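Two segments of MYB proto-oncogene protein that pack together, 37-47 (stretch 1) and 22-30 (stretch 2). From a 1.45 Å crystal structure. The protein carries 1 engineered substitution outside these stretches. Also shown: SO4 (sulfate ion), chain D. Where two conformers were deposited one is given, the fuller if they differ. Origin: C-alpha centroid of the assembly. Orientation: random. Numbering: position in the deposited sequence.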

# COMPACT_ATOMS: atom_id res chain seq x y z
N ILE A 37 -3.12 2.53 6.80
CA ILE A 37 -4.55 2.29 6.67
C ILE A 37 -4.84 2.14 5.18
O ILE A 37 -4.02 2.53 4.34
CB ILE A 37 -5.41 3.44 7.26
CG1 ILE A 37 -5.10 4.75 6.55
CG2 ILE A 37 -5.15 3.54 8.76
CD1 ILE A 37 -5.95 5.92 7.03
N GLY A 38 -6.00 1.59 4.85
CA GLY A 38 -6.37 1.37 3.47
C GLY A 38 -6.19 2.54 2.51
O GLY A 38 -5.61 2.37 1.44
N LYS A 39 -6.67 3.72 2.88
CA LYS A 39 -6.56 4.86 1.98
C LYS A 39 -5.12 5.26 1.68
O LYS A 39 -4.83 5.74 0.58
CB LYS A 39 -7.33 6.07 2.53
CG LYS A 39 -6.82 6.63 3.84
CD LYS A 39 -7.59 7.88 4.24
CE LYS A 39 -9.07 7.59 4.46
NZ LYS A 39 -9.83 8.81 4.85
N GLN A 40 -4.21 5.06 2.63
CA GLN A 40 -2.81 5.40 2.40
C GLN A 40 -2.22 4.47 1.33
O GLN A 40 -1.45 4.90 0.48
CB GLN A 40 -1.99 5.26 3.68
CG GLN A 40 -2.27 6.33 4.73
CD GLN A 40 -1.45 6.11 5.98
OE1 GLN A 40 -1.52 5.06 6.60
NE2 GLN A 40 -0.66 7.12 6.35
N CYS A 41 -2.60 3.20 1.39
CA CYS A 41 -2.12 2.23 0.42
C CYS A 41 -2.67 2.55 -0.96
O CYS A 41 -1.95 2.48 -1.96
CB CYS A 41 -2.55 0.82 0.84
SG CYS A 41 -1.82 0.28 2.41
N ARG A 42 -3.94 2.91 -1.01
CA ARG A 42 -4.60 3.26 -2.27
C ARG A 42 -3.89 4.44 -2.94
O ARG A 42 -3.60 4.41 -4.14
CB ARG A 42 -6.06 3.62 -1.99
CG ARG A 42 -6.87 4.01 -3.21
CD ARG A 42 -8.20 4.60 -2.77
NE ARG A 42 -8.02 5.93 -2.21
CZ ARG A 42 -8.85 6.53 -1.37
NH1 ARG A 42 -9.95 5.91 -0.96
NH2 ARG A 42 -8.58 7.75 -0.93
N GLU A 43 -3.62 5.48 -2.16
CA GLU A 43 -2.96 6.66 -2.69
C GLU A 43 -1.52 6.41 -3.13
O GLU A 43 -1.08 6.92 -4.16
CB GLU A 43 -3.03 7.80 -1.67
CG GLU A 43 -4.46 8.27 -1.42
CD GLU A 43 -5.17 8.65 -2.70
OE1 GLU A 43 -6.18 8.01 -3.05
OE2 GLU A 43 -4.71 9.60 -3.37
N ARG A 44 -0.79 5.60 -2.37
CA ARG A 44 0.59 5.29 -2.72
C ARG A 44 0.62 4.55 -4.06
O ARG A 44 1.47 4.81 -4.91
CB ARG A 44 1.24 4.44 -1.63
CG ARG A 44 2.74 4.22 -1.82
CD ARG A 44 3.51 5.52 -1.74
NE ARG A 44 4.95 5.31 -1.88
CZ ARG A 44 5.84 6.29 -1.97
NH1 ARG A 44 5.44 7.56 -1.93
NH2 ARG A 44 7.13 6.01 -2.08
N TRP A 45 -0.33 3.64 -4.25
CA TRP A 45 -0.41 2.88 -5.49
C TRP A 45 -0.75 3.76 -6.69
O TRP A 45 -0.04 3.76 -7.68
CB TRP A 45 -1.44 1.75 -5.34
CG TRP A 45 -1.71 1.01 -6.61
CD1 TRP A 45 -2.79 1.14 -7.43
CD2 TRP A 45 -0.87 0.02 -7.22
NE1 TRP A 45 -2.68 0.30 -8.51
CE2 TRP A 45 -1.51 -0.40 -8.41
CE3 TRP A 45 0.37 -0.55 -6.89
CZ2 TRP A 45 -0.96 -1.36 -9.26
CZ3 TRP A 45 0.92 -1.51 -7.74
CH2 TRP A 45 0.25 -1.90 -8.91
N HIS A 46 -1.83 4.53 -6.60
CA HIS A 46 -2.24 5.35 -7.73
C HIS A 46 -1.35 6.56 -8.02
O HIS A 46 -1.18 6.93 -9.19
CB HIS A 46 -3.68 5.83 -7.55
CG HIS A 46 -4.68 4.73 -7.62
ND1 HIS A 46 -4.79 3.88 -8.70
CD2 HIS A 46 -5.63 4.33 -6.74
CE1 HIS A 46 -5.75 3.00 -8.48
NE2 HIS A 46 -6.28 3.25 -7.30
N ASN A 47 -0.78 7.17 -6.99
CA ASN A 47 0.04 8.35 -7.21
C ASN A 47 1.52 8.12 -7.44
O ASN A 47 2.18 8.91 -8.12
CB ASN A 47 -0.10 9.33 -6.05
CG ASN A 47 -1.47 9.97 -5.98
OD1 ASN A 47 -2.08 10.26 -7.01
ND2 ASN A 47 -1.95 10.22 -4.77
S SO4 D . -10.50 10.67 1.07
O1 SO4 D . -10.97 11.74 0.16
O2 SO4 D . -11.55 10.37 2.06
O3 SO4 D . -10.20 9.46 0.29
O4 SO4 D . -9.28 11.12 1.77
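Stretch 2 (22-30) GPKRWSVIA

Helices that cross steeply touch over a short span, so a single large side chain can carry much of the contact, and this pair from the MYB protein illustrates the point. Stretch 2 enters as an irregular segment. Gly22, at phi 89° and psi 167°, leaves helical geometry and makes no contact with stretch 1. Pro23 then points toward the partner, its CB 4.0 Å from NE1 of Trp45. Lys24 turns away, and Arg25, out of reach, takes the N-cap position before the helix of residues 26-30. That helix runs at 100° to helix 38-47, with the axes 8.1 Å apart at closest approach.

Trp26, chi1 in the m well, is the knob, lodged among Gly38, Cys41, Arg42 and His46. CA of Arg42 lies 3.6 Å from the centroid of the Trp26 six-membered ring, almost on the ring normal, while Trp26 CH2 reaches to 3.7 Å from Trp45 CB. The backbones come closest at Gly38, whose CA is 4.6 Å from CA of Trp26. Ser27 points away and Val28 is out of reach. About one turn on from Trp26, Ile29 CG2 approaches Cys41 SG at 4.2 Å, and Ala30 CB packs 3.4 Å from Gly38 N. No hydrogen bond links the stretches; the contact is van der Waals packing centred on Trp26.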

# COMPACT_ATOMS: atom_id res chain seq x y z
N GLY A 22 -5.11 -7.49 -5.73
CA GLY A 22 -5.72 -6.60 -6.70
C GLY A 22 -5.86 -5.21 -6.09
O GLY A 22 -5.73 -5.06 -4.88
N PRO A 23 -6.15 -4.18 -6.90
CA PRO A 23 -6.29 -2.79 -6.45
C PRO A 23 -7.66 -2.34 -5.92
O PRO A 23 -8.05 -1.19 -6.13
CB PRO A 23 -5.88 -2.00 -7.68
CG PRO A 23 -6.49 -2.81 -8.77
CD PRO A 23 -6.15 -4.24 -8.38
N LYS A 24 -8.38 -3.22 -5.24
CA LYS A 24 -9.68 -2.85 -4.70
C LYS A 24 -9.89 -3.30 -3.25
O LYS A 24 -10.83 -2.87 -2.60
CB LYS A 24 -10.80 -3.43 -5.57
CG LYS A 24 -10.86 -2.85 -6.98
CD LYS A 24 -12.06 -3.36 -7.76
CE LYS A 24 -13.38 -2.84 -7.20
NZ LYS A 24 -13.68 -3.32 -5.82
N ARG A 25 -9.00 -4.15 -2.76
CA ARG A 25 -9.09 -4.68 -1.40
C ARG A 25 -8.12 -3.98 -0.45
O ARG A 25 -7.31 -4.61 0.22
CB ARG A 25 -8.80 -6.17 -1.44
CG ARG A 25 -9.80 -6.96 -2.27
CD ARG A 25 -9.53 -8.47 -2.23
NE ARG A 25 -10.63 -9.18 -2.88
CZ ARG A 25 -10.73 -9.37 -4.19
NH1 ARG A 25 -9.80 -8.92 -5.02
NH2 ARG A 25 -11.80 -9.99 -4.69
N TRP A 26 -8.18 -2.65 -0.44
CA TRP A 26 -7.26 -1.85 0.36
C TRP A 26 -7.24 -2.15 1.85
O TRP A 26 -6.18 -2.09 2.47
CB TRP A 26 -7.53 -0.36 0.12
CG TRP A 26 -7.41 -0.00 -1.33
CD1 TRP A 26 -8.40 0.46 -2.15
CD2 TRP A 26 -6.24 -0.12 -2.15
NE1 TRP A 26 -7.92 0.64 -3.42
CE2 TRP A 26 -6.60 0.29 -3.45
CE3 TRP A 26 -4.92 -0.53 -1.91
CZ2 TRP A 26 -5.68 0.30 -4.52
CZ3 TRP A 26 -4.01 -0.52 -2.97
CH2 TRP A 26 -4.40 -0.11 -4.26
N SER A 27 -8.39 -2.46 2.42
CA SER A 27 -8.45 -2.77 3.85
C SER A 27 -7.67 -4.04 4.18
O SER A 27 -6.96 -4.10 5.18
CB SER A 27 -9.91 -2.92 4.31
OG SER A 27 -10.61 -1.70 4.15
N VAL A 28 -7.80 -5.05 3.32
CA VAL A 28 -7.10 -6.31 3.52
C VAL A 28 -5.60 -6.10 3.32
O VAL A 28 -4.77 -6.63 4.07
CB VAL A 28 -7.59 -7.39 2.53
CG1 VAL A 28 -6.92 -8.72 2.82
CG2 VAL A 28 -9.10 -7.52 2.63
N ILE A 29 -5.25 -5.33 2.30
CA ILE A 29 -3.85 -5.04 2.01
C ILE A 29 -3.19 -4.32 3.18
O ILE A 29 -2.10 -4.68 3.61
CB ILE A 29 -3.74 -4.18 0.72
CG1 ILE A 29 -4.02 -5.07 -0.49
CG2 ILE A 29 -2.36 -3.53 0.62
CD1 ILE A 29 -4.07 -4.32 -1.81
N ALA A 30 -3.87 -3.31 3.73
CA ALA A 30 -3.34 -2.53 4.84
C ALA A 30 -3.09 -3.36 6.10
O ALA A 30 -2.22 -3.04 6.91
CB ALA A 30 -4.27 -1.37 5.17